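Local coordinates for protein amidase, hydantoinase/carbamoylase family (Burkholderia vietnamiensis, PDB 5I4M) that probably hydrolyses N-carbamoyl-L-amino acids as a two-zinc amidase of the peptidase M20 family, at residues S24-D28 against A418-H423; L204-F208 against A424-R428; G233-Y237 against L316-D320; E238-G243 against G335-A339; R265-L269 against V327-D333. Residue numbers count along the deposited sequence, not the author numbering.

In the fold
The five contacts fall into two groups that reflect the two-domain build of M20 enzymes. Contacts 1 and 2, with centres about 13 Å apart, share helix 411-429 and join segment 24-28 and strand 206-212 to it in the zinc-binding domain. Contacts 3, 4 and 5 lie in the smaller domain: contacts 3 and 4 follow one another along strand 225-242, contacts 3 and 5 share helix 313-334, and contacts 4 and 5 touch, their centres about 10 Å apart. Along the chain these three are nested inside the loops closed by contacts 1 and 2, so the smaller domain is an insertion. Contacts 1 and 4 have centres about 52 Å apart in this elongated subunit.

Contact 1. Residues S24-D28 against A418-H423; sequences SIKVD and ANVLLH
An extended N-terminal segment can be fixed to a helix by side chains that serve its backbone polar groups, as 24-28 illustrates against 418-423 of helix 411-429 in the zinc-binding domain. Ile25, Lys26 and Val27 are extended (phi/psi -90/105, -150/163 and -79/164). Lys26 and Asn419 set the register, with their CA atoms 5.8 Å apart. Asn419 and His423, one helical turn apart and both m at chi1, present their polar ends to the loop. Asn419 OD1 accepts a hydrogen bond from Val27 N at 2.8 Å, and His423 NE2 donates one to Ile25 O at 2.7 Å, near the ring plane. A water bound to Asn419 ND2 at 3.1 Å donates to Val27 O at 2.8 Å; ND2 is also hydrogen-bonded to Tyr368 OH. Between these bonds Leu422 (t, p) brings CD2 to 3.9 Å from Val27 CG1 and 4.0 Å from Ile25 CG2, and helix 117-132 touches both Val27 and Leu422. Asp28 then caps helix 29-39 through Arg31 N. Donation from NE2 means that this nitrogen of His423 carries a proton, and Ile25 O, Val27 N and Val27 O enter a largely buried interface with their hydrogen-bonding needs met by the helix and one water.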
# COMPACT_ATOMS: atom_id res chain seq x y z
N SER A 24 -1.40 25.38 47.24
CA SER A 24 -0.40 26.42 46.96
C SER A 24 0.74 25.89 46.09
O SER A 24 1.37 26.67 45.37
CB SER A 24 0.14 26.99 48.27
OG SER A 24 0.56 25.95 49.13
N ILE A 25 1.01 24.59 46.15
CA ILE A 25 2.01 23.97 45.29
C ILE A 25 1.29 23.51 44.03
O ILE A 25 0.56 22.52 44.05
CB ILE A 25 2.71 22.81 45.99
CG1 ILE A 25 3.35 23.29 47.30
CG2 ILE A 25 3.74 22.17 45.07
CD1 ILE A 25 3.97 22.18 48.10
N LYS A 26 1.48 24.23 42.93
CA LYS A 26 0.74 23.93 41.71
C LYS A 26 1.59 24.30 40.50
O LYS A 26 2.58 25.04 40.61
CB LYS A 26 -0.60 24.67 41.68
CG LYS A 26 -0.52 26.17 41.93
CD LYS A 26 -1.91 26.81 41.87
CE LYS A 26 -1.84 28.33 41.91
NZ LYS A 26 -1.37 28.83 43.23
N VAL A 27 1.20 23.77 39.35
CA VAL A 27 2.00 23.96 38.15
C VAL A 27 1.75 25.34 37.57
O VAL A 27 0.79 26.04 37.92
CB VAL A 27 1.72 22.86 37.10
CG1 VAL A 27 2.01 21.49 37.69
CG2 VAL A 27 0.28 22.95 36.63
N ASP A 28 2.65 25.75 36.67
CA ASP A 28 2.48 26.94 35.84
C ASP A 28 1.80 26.45 34.56
O ASP A 28 2.46 25.93 33.66
CB ASP A 28 3.84 27.58 35.57
CG ASP A 28 3.74 28.89 34.79
OD1 ASP A 28 2.79 29.08 34.00
OD2 ASP A 28 4.65 29.73 34.96
N ALA A 418 -1.56 17.91 35.08
CA ALA A 418 -0.21 18.15 35.58
C ALA A 418 -0.21 18.45 37.07
O ALA A 418 0.75 18.08 37.77
CB ALA A 418 0.44 19.31 34.81
N ASN A 419 -1.25 19.11 37.59
CA ASN A 419 -1.35 19.29 39.03
C ASN A 419 -1.50 17.95 39.74
O ASN A 419 -0.91 17.72 40.81
CB ASN A 419 -2.52 20.22 39.37
CG ASN A 419 -2.13 21.68 39.29
OD1 ASN A 419 -0.98 22.04 39.58
ND2 ASN A 419 -3.07 22.54 38.91
N VAL A 420 -2.29 17.05 39.17
CA VAL A 420 -2.48 15.74 39.80
C VAL A 420 -1.19 14.94 39.74
O VAL A 420 -0.79 14.30 40.72
CB VAL A 420 -3.65 15.02 39.12
CG1 VAL A 420 -3.73 13.57 39.58
CG2 VAL A 420 -4.96 15.76 39.42
N LEU A 421 -0.51 14.96 38.59
CA LEU A 421 0.79 14.30 38.48
C LEU A 421 1.77 14.86 39.50
O LEU A 421 2.46 14.11 40.20
CB LEU A 421 1.35 14.46 37.07
CG LEU A 421 2.73 13.85 36.85
CD1 LEU A 421 2.63 12.33 36.92
CD2 LEU A 421 3.36 14.30 35.52
N LEU A 422 1.84 16.19 39.60
CA LEU A 422 2.72 16.85 40.56
C LEU A 422 2.50 16.32 41.97
O LEU A 422 3.46 15.93 42.66
CB LEU A 422 2.49 18.36 40.53
CG LEU A 422 3.19 19.21 41.59
CD1 LEU A 422 4.71 19.07 41.47
CD2 LEU A 422 2.76 20.68 41.48
N HIS A 423 1.25 16.29 42.43
CA HIS A 423 1.04 15.89 43.82
C HIS A 423 1.13 14.39 44.03
O HIS A 423 1.58 13.96 45.10
CB HIS A 423 -0.27 16.47 44.33
CG HIS A 423 -0.10 17.87 44.80
ND1 HIS A 423 0.20 18.17 46.11
CD2 HIS A 423 -0.07 19.04 44.13
CE1 HIS A 423 0.34 19.48 46.24
NE2 HIS A 423 0.19 20.03 45.05
O HOH W 1 -1.89 25.43 38.57

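Contact 2. Residues L204-F208 against A424-R428; sequences LHAAF and AMLSR
Helix packing on the parallel part of a mixed sheet, the layer of the alpha/beta zinc-binding domain of M20 enzymes, is seen where segment 424-428 of helix 411-429 lies over the start of strand 206-212. The short axes run antiparallel at 176° and approach to 9.2 Å. Nearest CA atoms pair Phe208 with Met425 at 7.2 Å and Ala206 with Arg428 at 7.0 Å. The strand is extended, with Ala206 and Phe208 directed to the helix and Ala207 away from it. Phe208, m at chi1 with chi2 near -90°, fills the gap: Ala424 CB sits over one face, 4.1 Å from the ring centroid and 18° off its normal, a CH-pi contact. Met425 (m, t, p) adds its CG at 4.0 Å from Phe208 CD2. Arg428 is m at chi1, with chi2 between wells at -124° and chi3 p, so its chain bends over the strand and puts CD 3.8 Å from Ala206 CB. Its guanidinium forms a salt bridge with Glu431, which also accepts a hydrogen bond from His205 NE2. Strands 99-103 and 390-395 flank this strand, and helix 353-365 also touches Phe208. At the ring's edge, near its plane, Phe208 CZ lies 3.7 Å from Arg428 CG.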
# COMPACT_ATOMS: atom_id res chain seq x y z
N LEU A 204 13.04 1.25 40.67
CA LEU A 204 12.25 2.47 40.72
C LEU A 204 11.38 2.43 41.97
O LEU A 204 10.78 1.40 42.29
CB LEU A 204 11.38 2.62 39.47
CG LEU A 204 12.11 2.48 38.13
CD1 LEU A 204 11.13 2.58 36.95
CD2 LEU A 204 13.22 3.51 38.00
N HIS A 205 11.31 3.56 42.67
CA HIS A 205 10.46 3.63 43.85
C HIS A 205 8.99 3.63 43.47
O HIS A 205 8.17 2.94 44.10
CB HIS A 205 10.80 4.87 44.67
CG HIS A 205 10.01 4.99 45.94
ND1 HIS A 205 10.08 4.05 46.94
CD2 HIS A 205 9.14 5.93 46.36
CE1 HIS A 205 9.28 4.42 47.93
NE2 HIS A 205 8.70 5.55 47.60
N ALA A 206 8.63 4.40 42.45
CA ALA A 206 7.26 4.49 41.94
C ALA A 206 7.31 5.16 40.59
O ALA A 206 8.26 5.88 40.28
CB ALA A 206 6.34 5.26 42.89
N ALA A 207 6.27 4.94 39.79
CA ALA A 207 6.18 5.51 38.45
C ALA A 207 4.76 5.98 38.20
O ALA A 207 3.80 5.33 38.62
CB ALA A 207 6.61 4.50 37.39
N PHE A 208 4.63 7.13 37.54
CA PHE A 208 3.33 7.66 37.13
C PHE A 208 3.47 8.17 35.70
O PHE A 208 4.47 8.81 35.37
CB PHE A 208 2.86 8.83 38.01
CG PHE A 208 2.64 8.47 39.45
CD1 PHE A 208 1.40 8.03 39.88
CD2 PHE A 208 3.66 8.59 40.38
CE1 PHE A 208 1.18 7.69 41.21
CE2 PHE A 208 3.46 8.27 41.70
CZ PHE A 208 2.22 7.82 42.12
N ALA A 424 0.72 13.59 43.05
CA ALA A 424 0.92 12.15 43.18
C ALA A 424 2.40 11.82 43.27
O ALA A 424 2.82 10.99 44.08
CB ALA A 424 0.27 11.42 42.01
N MET A 425 3.21 12.47 42.43
CA MET A 425 4.65 12.26 42.49
C MET A 425 5.22 12.77 43.81
O MET A 425 6.03 12.09 44.45
CB MET A 425 5.34 12.94 41.31
CG MET A 425 5.03 12.29 39.97
SD MET A 425 6.00 13.08 38.67
CE MET A 425 7.66 12.57 39.12
N LEU A 426 4.81 13.97 44.23
CA LEU A 426 5.27 14.50 45.50
C LEU A 426 4.94 13.56 46.65
O LEU A 426 5.77 13.34 47.54
CB LEU A 426 4.65 15.87 45.77
CG LEU A 426 5.46 17.09 45.36
CD1 LEU A 426 4.64 18.33 45.62
CD2 LEU A 426 6.77 17.12 46.13
N SER A 427 3.73 13.01 46.64
CA SER A 427 3.32 12.11 47.70
C SER A 427 4.31 10.95 47.86
O SER A 427 4.69 10.60 48.98
CB SER A 427 1.91 11.60 47.42
OG SER A 427 1.45 10.78 48.48
N ARG A 428 4.74 10.37 46.75
CA ARG A 428 5.64 9.22 46.86
C ARG A 428 7.10 9.63 46.99
O ARG A 428 7.87 8.93 47.67
CB ARG A 428 5.45 8.31 45.64
CG ARG A 428 3.97 8.00 45.39
CD ARG A 428 3.70 6.53 45.36
NE ARG A 428 4.24 5.83 46.52
CZ ARG A 428 4.30 4.51 46.62
NH1 ARG A 428 3.86 3.74 45.63
NH2 ARG A 428 4.81 3.94 47.71

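Contact 3. Residues G233-Y237 against L316-D320; sequences GQRWY and LAKMD. With 3PG (3-phosphoglyceric acid), chain E.
Tyr237 OH donates a hydrogen bond to Asp320 OD1 at 2.6 Å, the strongest polar link between strand 233-237 and helix 316-320. The same OD1 makes a long salt bridge of 3.8 Å to Arg235 NH1 and a further one to Arg324; NH1 is also hydrogen-bonded to Gln342. Arg235, m at chi1 and t at chi2 and chi3, stretches its chain across to the helix, with Asp320 CB over one face of the guanidinium and Leu316 CG 3.8 Å from Arg235 NE. Next comes packing: Leu316 (t, p) sets CD2 3.6 Å from both Gly233 C and Gln234 N. Gly233 and Leu316 are the nearest CA pair at 7.4 Å, and a CB on Gly233 would be tight. The axes run nearly parallel, at 16° and 9.3 Å. On the strand's other side Gln234, with CA-to-CB away from the helix, gives 3PG O2 a weak hydrogen bond from NE2 (3.3 Å). 3PG is also held by Gln214, Arg309 and Gly378, and by His247 and Asn296 of the second subunit. In this antiparallel sheet of the M20 dimerisation-type domain the strand, between strands 297-310 and 337-350, carries helix 313-334 on one face and ligand contacts on the other.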
# COMPACT_ATOMS: atom_id res chain seq x y z
N GLY A 233 -5.51 -5.51 27.75
CA GLY A 233 -4.49 -6.28 27.07
C GLY A 233 -4.58 -6.15 25.56
O GLY A 233 -5.61 -5.72 25.02
N GLN A 234 -3.50 -6.54 24.87
CA GLN A 234 -3.44 -6.44 23.42
C GLN A 234 -2.74 -7.66 22.83
O GLN A 234 -1.87 -8.26 23.46
CB GLN A 234 -2.67 -5.20 22.96
CG GLN A 234 -3.14 -3.89 23.57
CD GLN A 234 -2.66 -2.69 22.76
OE1 GLN A 234 -2.84 -2.65 21.55
NE2 GLN A 234 -2.03 -1.73 23.43
N ARG A 235 -3.14 -8.00 21.61
CA ARG A 235 -2.44 -8.95 20.77
C ARG A 235 -2.35 -8.33 19.38
O ARG A 235 -3.37 -7.93 18.83
CB ARG A 235 -3.18 -10.31 20.70
CG ARG A 235 -3.14 -11.15 21.99
CD ARG A 235 -4.02 -12.41 21.85
NE ARG A 235 -4.10 -13.19 23.08
CZ ARG A 235 -3.49 -14.35 23.27
NH1 ARG A 235 -2.74 -14.87 22.30
NH2 ARG A 235 -3.63 -15.01 24.43
N TRP A 236 -1.14 -8.24 18.83
CA TRP A 236 -0.91 -7.76 17.48
C TRP A 236 -0.36 -8.88 16.60
O TRP A 236 0.41 -9.72 17.07
CB TRP A 236 0.08 -6.60 17.44
CG TRP A 236 -0.35 -5.33 18.12
CD1 TRP A 236 -1.41 -5.14 18.95
CD2 TRP A 236 0.31 -4.06 18.01
NE1 TRP A 236 -1.46 -3.83 19.38
CE2 TRP A 236 -0.41 -3.14 18.81
CE3 TRP A 236 1.44 -3.61 17.31
CZ2 TRP A 236 -0.04 -1.80 18.92
CZ3 TRP A 236 1.80 -2.28 17.41
CH2 TRP A 236 1.07 -1.39 18.22
N TYR A 237 -0.73 -8.85 15.32
CA TYR A 237 -0.37 -9.90 14.39
C TYR A 237 0.15 -9.30 13.09
O TYR A 237 -0.19 -8.17 12.73
CB TYR A 237 -1.57 -10.79 14.03
CG TYR A 237 -2.29 -11.37 15.21
CD1 TYR A 237 -3.19 -10.59 15.94
CD2 TYR A 237 -2.09 -12.68 15.60
CE1 TYR A 237 -3.86 -11.12 17.02
CE2 TYR A 237 -2.77 -13.22 16.68
CZ TYR A 237 -3.65 -12.42 17.39
OH TYR A 237 -4.32 -12.95 18.47
N LEU A 316 -9.75 -11.93 25.24
CA LEU A 316 -8.73 -11.65 24.24
C LEU A 316 -8.18 -12.94 23.64
O LEU A 316 -7.90 -13.00 22.45
CB LEU A 316 -7.62 -10.79 24.85
CG LEU A 316 -6.43 -10.36 23.99
CD1 LEU A 316 -6.92 -9.54 22.81
CD2 LEU A 316 -5.46 -9.55 24.84
N ALA A 317 -8.05 -13.99 24.46
CA ALA A 317 -7.59 -15.27 23.92
C ALA A 317 -8.64 -15.89 23.00
O ALA A 317 -8.29 -16.54 22.00
CB ALA A 317 -7.23 -16.22 25.06
N LYS A 318 -9.92 -15.72 23.32
CA LYS A 318 -11.00 -16.19 22.45
C LYS A 318 -10.95 -15.49 21.10
O LYS A 318 -11.18 -16.11 20.05
CB LYS A 318 -12.35 -15.94 23.14
CG LYS A 318 -13.60 -16.32 22.36
CD LYS A 318 -14.84 -15.94 23.18
CE LYS A 318 -16.15 -16.38 22.53
NZ LYS A 318 -16.31 -15.89 21.12
N MET A 319 -10.67 -14.19 21.10
CA MET A 319 -10.53 -13.46 19.85
C MET A 319 -9.36 -14.02 19.03
O MET A 319 -9.49 -14.22 17.82
CB MET A 319 -10.35 -11.97 20.13
CG MET A 319 -11.53 -11.32 20.87
SD MET A 319 -11.17 -9.67 21.51
CE MET A 319 -11.01 -8.71 20.00
N ASP A 320 -8.23 -14.25 19.69
CA ASP A 320 -7.07 -14.87 19.06
C ASP A 320 -7.44 -16.17 18.36
O ASP A 320 -7.11 -16.38 17.18
CB ASP A 320 -5.98 -15.12 20.10
CG ASP A 320 -4.84 -15.98 19.58
OD1 ASP A 320 -4.01 -15.47 18.80
OD2 ASP A 320 -4.76 -17.17 19.95
C1 3PG E . -1.29 1.53 21.32
O1 3PG E . -1.66 1.50 20.13
O2 3PG E . -2.08 1.40 22.28
C2 3PG E . 0.17 1.74 21.59
O3 3PG E . 0.50 1.28 22.91
C3 3PG E . 0.47 3.22 21.49
O1P 3PG E . -0.23 3.91 22.52
P 3PG E . -0.41 5.53 22.42
O2P 3PG E . 0.94 6.08 22.02
O3P 3PG E . -1.46 5.71 21.33
O4P 3PG E . -0.84 5.94 23.84

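Contact 4. Residues E238-G243 against G335-A339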
# COMPACT_ATOMS: atom_id res chain seq x y z
N GLU A 238 0.96 -10.09 12.39
CA GLU A 238 1.35 -9.85 11.01
C GLU A 238 0.96 -11.07 10.19
O GLU A 238 1.29 -12.21 10.57
CB GLU A 238 2.85 -9.58 10.89
CG GLU A 238 3.27 -8.22 11.48
CD GLU A 238 4.76 -7.92 11.35
OE1 GLU A 238 5.16 -6.79 11.69
OE2 GLU A 238 5.53 -8.81 10.91
N ILE A 239 0.25 -10.85 9.09
CA ILE A 239 -0.22 -11.94 8.24
C ILE A 239 0.20 -11.64 6.81
O ILE A 239 -0.03 -10.53 6.32
CB ILE A 239 -1.74 -12.12 8.33
CG1 ILE A 239 -2.15 -12.51 9.74
CG2 ILE A 239 -2.20 -13.21 7.36
CD1 ILE A 239 -3.66 -12.51 9.97
N THR A 240 0.82 -12.61 6.15
CA THR A 240 1.03 -12.52 4.71
C THR A 240 0.27 -13.67 4.06
O THR A 240 0.46 -14.83 4.42
CB THR A 240 2.52 -12.59 4.36
OG1 THR A 240 3.21 -11.46 4.91
CG2 THR A 240 2.70 -12.58 2.84
N PHE A 241 -0.63 -13.33 3.14
CA PHE A 241 -1.25 -14.30 2.25
C PHE A 241 -0.45 -14.34 0.95
O PHE A 241 -0.12 -13.30 0.39
CB PHE A 241 -2.69 -13.91 1.90
CG PHE A 241 -3.71 -14.29 2.93
CD1 PHE A 241 -3.59 -15.45 3.66
CD2 PHE A 241 -4.82 -13.49 3.12
CE1 PHE A 241 -4.57 -15.81 4.59
CE2 PHE A 241 -5.79 -13.83 4.05
CZ PHE A 241 -5.66 -14.99 4.78
N THR A 242 -0.18 -15.55 0.46
CA THR A 242 0.43 -15.71 -0.86
C THR A 242 -0.51 -16.50 -1.75
O THR A 242 -0.92 -17.61 -1.40
CB THR A 242 1.79 -16.39 -0.76
OG1 THR A 242 2.64 -15.64 0.13
CG2 THR A 242 2.44 -16.45 -2.15
N GLY A 243 -0.88 -15.90 -2.89
CA GLY A 243 -1.63 -16.60 -3.91
C GLY A 243 -0.82 -16.68 -5.18
O GLY A 243 0.34 -17.08 -5.15
N GLY A 335 -7.31 -20.94 -1.52
CA GLY A 335 -6.09 -21.60 -1.92
C GLY A 335 -4.87 -20.72 -1.71
O GLY A 335 -3.94 -20.71 -2.53
N LEU A 336 -4.86 -19.98 -0.62
CA LEU A 336 -3.73 -19.13 -0.26
C LEU A 336 -2.84 -19.85 0.74
O LEU A 336 -3.31 -20.65 1.55
CB LEU A 336 -4.23 -17.82 0.34
CG LEU A 336 -5.21 -17.01 -0.51
CD1 LEU A 336 -5.77 -15.82 0.29
CD2 LEU A 336 -4.52 -16.51 -1.78
N ASP A 337 -1.53 -19.56 0.67
CA ASP A 337 -0.60 -19.91 1.73
C ASP A 337 -0.63 -18.81 2.79
O ASP A 337 -0.75 -17.63 2.45
CB ASP A 337 0.82 -20.07 1.18
CG ASP A 337 0.96 -21.27 0.25
OD1 ASP A 337 0.18 -22.23 0.39
OD2 ASP A 337 1.86 -21.24 -0.62
N THR A 338 -0.51 -19.19 4.06
CA THR A 338 -0.64 -18.24 5.16
C THR A 338 0.61 -18.24 6.01
O THR A 338 1.07 -19.30 6.46
CB THR A 338 -1.83 -18.57 6.06
OG1 THR A 338 -3.02 -18.62 5.26
CG2 THR A 338 -1.98 -17.50 7.12
N ALA A 339 1.15 -17.05 6.25
CA ALA A 339 2.18 -16.83 7.25
C ALA A 339 1.56 -15.92 8.30
O ALA A 339 1.30 -14.75 8.02
CB ALA A 339 3.44 -16.21 6.64
O HOH W 2 0.47 -20.01 -3.52
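An antiparallel beta ladder joins strand 238-242 to strand 337-339 in the sheet of the smaller, dimerisation-type domain of the M20 fold. The axes run at 162° and come within 4.9 Å. At the start, Glu238 looks beyond the pair, its OE1 forming a salt bridge with Arg295 of the second subunit. Ile239 approaches through its backbone, CA lying 3.2 Å from Ala339 O in a CA-H...O contact. Thr240 and Ala339 then form a hydrogen-bonded pair: Thr240 N to Ala339 O is 2.9 Å and Ala339 N to Thr240 O is 3.0 Å. Phe241 faces Thr338 in a non-hydrogen-bonded pair, and these two project from the face covered by helices 259-276 and 313-334, where Phe241 meets Val266 and Ala331. The following hydrogen-bonded pair, Thr242 with Asp337, has Thr242 N to Asp337 O and Asp337 N to Thr242 O both at 2.9 Å; its side chains share the other face with those of Thr240 and Ala339. Gly243 ends the walk with CA 3.6 Å from Leu336 CD2, so close that a CB here would clash. Just before Leu336, which lies opposite Gly243, Gly335 leaves helix 313-334 with positive phi (97°), turning the chain from the helix into strand 337-350. Leu336 closes the end of the core, its CD1 over the face of the Phe241 ring, 3.9 Å from the centroid and 21° off the normal.

Contact 5. Residues R265-L269 against V327-D333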
# COMPACT_ATOMS: atom_id res chain seq x y z
N ARG A 265 -11.25 -10.33 3.03
CA ARG A 265 -12.18 -11.10 3.85
C ARG A 265 -11.73 -11.13 5.30
O ARG A 265 -12.57 -11.19 6.21
CB ARG A 265 -12.34 -12.50 3.27
CG ARG A 265 -13.21 -12.47 2.04
CD ARG A 265 -13.32 -13.82 1.34
NE ARG A 265 -14.18 -13.70 0.17
CZ ARG A 265 -14.26 -14.61 -0.80
NH1 ARG A 265 -13.54 -15.72 -0.72
NH2 ARG A 265 -15.06 -14.40 -1.83
N VAL A 266 -10.42 -11.08 5.55
CA VAL A 266 -9.95 -11.06 6.94
C VAL A 266 -10.20 -9.69 7.56
O VAL A 266 -10.49 -9.60 8.76
CB VAL A 266 -8.47 -11.46 7.02
CG1 VAL A 266 -7.98 -11.39 8.47
CG2 VAL A 266 -8.27 -12.88 6.48
N VAL A 267 -10.11 -8.62 6.78
CA VAL A 267 -10.46 -7.30 7.32
C VAL A 267 -11.89 -7.33 7.87
O VAL A 267 -12.17 -6.83 8.97
CB VAL A 267 -10.28 -6.21 6.25
CG1 VAL A 267 -10.91 -4.88 6.72
CG2 VAL A 267 -8.80 -6.00 5.94
N ASP A 268 -12.80 -7.93 7.11
CA ASP A 268 -14.19 -8.05 7.54
C ASP A 268 -14.32 -8.97 8.75
O ASP A 268 -15.06 -8.67 9.69
CB ASP A 268 -15.05 -8.56 6.37
CG ASP A 268 -16.46 -8.01 6.39
OD1 ASP A 268 -16.74 -7.03 7.10
OD2 ASP A 268 -17.31 -8.57 5.65
N LEU A 269 -13.60 -10.09 8.73
CA LEU A 269 -13.61 -11.01 9.87
C LEU A 269 -13.08 -10.33 11.14
O LEU A 269 -13.65 -10.50 12.22
CB LEU A 269 -12.78 -12.25 9.55
CG LEU A 269 -12.47 -13.19 10.72
CD1 LEU A 269 -13.74 -13.85 11.20
CD2 LEU A 269 -11.42 -14.22 10.31
N VAL A 327 -8.93 -17.20 9.67
CA VAL A 327 -7.90 -16.98 8.66
C VAL A 327 -7.62 -18.27 7.90
O VAL A 327 -7.49 -18.28 6.67
CB VAL A 327 -6.63 -16.42 9.32
CG1 VAL A 327 -5.41 -16.59 8.40
CG2 VAL A 327 -6.82 -14.94 9.69
N ALA A 328 -7.51 -19.39 8.63
CA ALA A 328 -7.28 -20.67 7.97
C ALA A 328 -8.42 -21.02 7.02
O ALA A 328 -8.19 -21.53 5.92
CB ALA A 328 -7.10 -21.78 9.00
N ARG A 329 -9.65 -20.76 7.44
CA ARG A 329 -10.79 -21.09 6.59
C ARG A 329 -10.79 -20.26 5.32
O ARG A 329 -11.02 -20.78 4.22
CB ARG A 329 -12.09 -20.88 7.37
CG ARG A 329 -13.34 -21.03 6.51
CD ARG A 329 -14.58 -20.56 7.26
NE ARG A 329 -14.33 -19.30 7.97
CZ ARG A 329 -14.38 -18.09 7.40
NH1 ARG A 329 -14.69 -17.97 6.11
NH2 ARG A 329 -14.13 -17.01 8.13
N ILE A 330 -10.52 -18.96 5.45
CA ILE A 330 -10.50 -18.09 4.28
C ILE A 330 -9.39 -18.51 3.32
O ILE A 330 -9.60 -18.56 2.11
CB ILE A 330 -10.34 -16.62 4.74
CG1 ILE A 330 -11.66 -16.12 5.33
CG2 ILE A 330 -9.89 -15.73 3.57
CD1 ILE A 330 -11.52 -14.85 6.17
N ALA A 331 -8.21 -18.82 3.86
CA ALA A 331 -7.10 -19.21 3.00
C ALA A 331 -7.38 -20.53 2.30
O ALA A 331 -7.04 -20.71 1.13
CB ALA A 331 -5.80 -19.31 3.81
N ALA A 332 -8.00 -21.47 3.02
CA ALA A 332 -8.30 -22.77 2.44
C ALA A 332 -9.33 -22.67 1.33
O ALA A 332 -9.25 -23.40 0.34
CB ALA A 332 -8.79 -23.73 3.53
N ASP A 333 -10.30 -21.77 1.48
CA ASP A 333 -11.34 -21.62 0.47
C ASP A 333 -10.77 -21.06 -0.83
O ASP A 333 -11.17 -21.49 -1.92
CB ASP A 333 -12.46 -20.73 1.00
CG ASP A 333 -13.49 -20.41 -0.06
OD1 ASP A 333 -14.33 -21.28 -0.36
OD2 ASP A 333 -13.47 -19.28 -0.58
O HOH W 3 -12.32 -17.18 1.45
O HOH W 4 -13.58 -17.90 -2.76
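This is an antiparallel helix-helix contact, between 265-269 of helix 259-276 and 327-333 of helix 313-334, on one face of the smaller domain's sheet. The short axes cross at 156° and approach to 10.4 Å, with Val266 and Val327 the nearest CA pair at 6.5 Å. No direct hydrogen bond links the segments; the centre is apolar. Ile330 reaches between Arg265, Val266 and Leu269: its CD1 is 3.8 Å from Val266 CG2, 3.8 Å from Arg265 CB and 4.2 Å from Leu269 CD2. Val266 CG1 meets Val327 CG2 at 3.9 Å, on the side where Phe241 of the underlying strand touches both valines. Toward solvent the contact turns polar. In the conformer given, Arg265 NH1 forms a salt bridge with Asp333 OD2 at 3.6 Å, and two waters fill in around it. One accepts from Arg265 NH1 at 2.9 Å and donates to Ile330 O and Asp333 OD2, both at 3.1 Å; the other accepts from Arg265 NH1 at 3.0 Å and donates to Asp333 OD2 at 2.6 Å. Arg265 has a second acidic partner, since its NE pairs with Asp268 of the second subunit, and Asp268 here pairs with that subunit's Arg265. The reciprocal bridges place helix 259-276 at the subunit interface. Two antiparallel helices packed over an antiparallel sheet, one of them meeting its counterpart across the dimer, are typical of the M20 dimerisation domain.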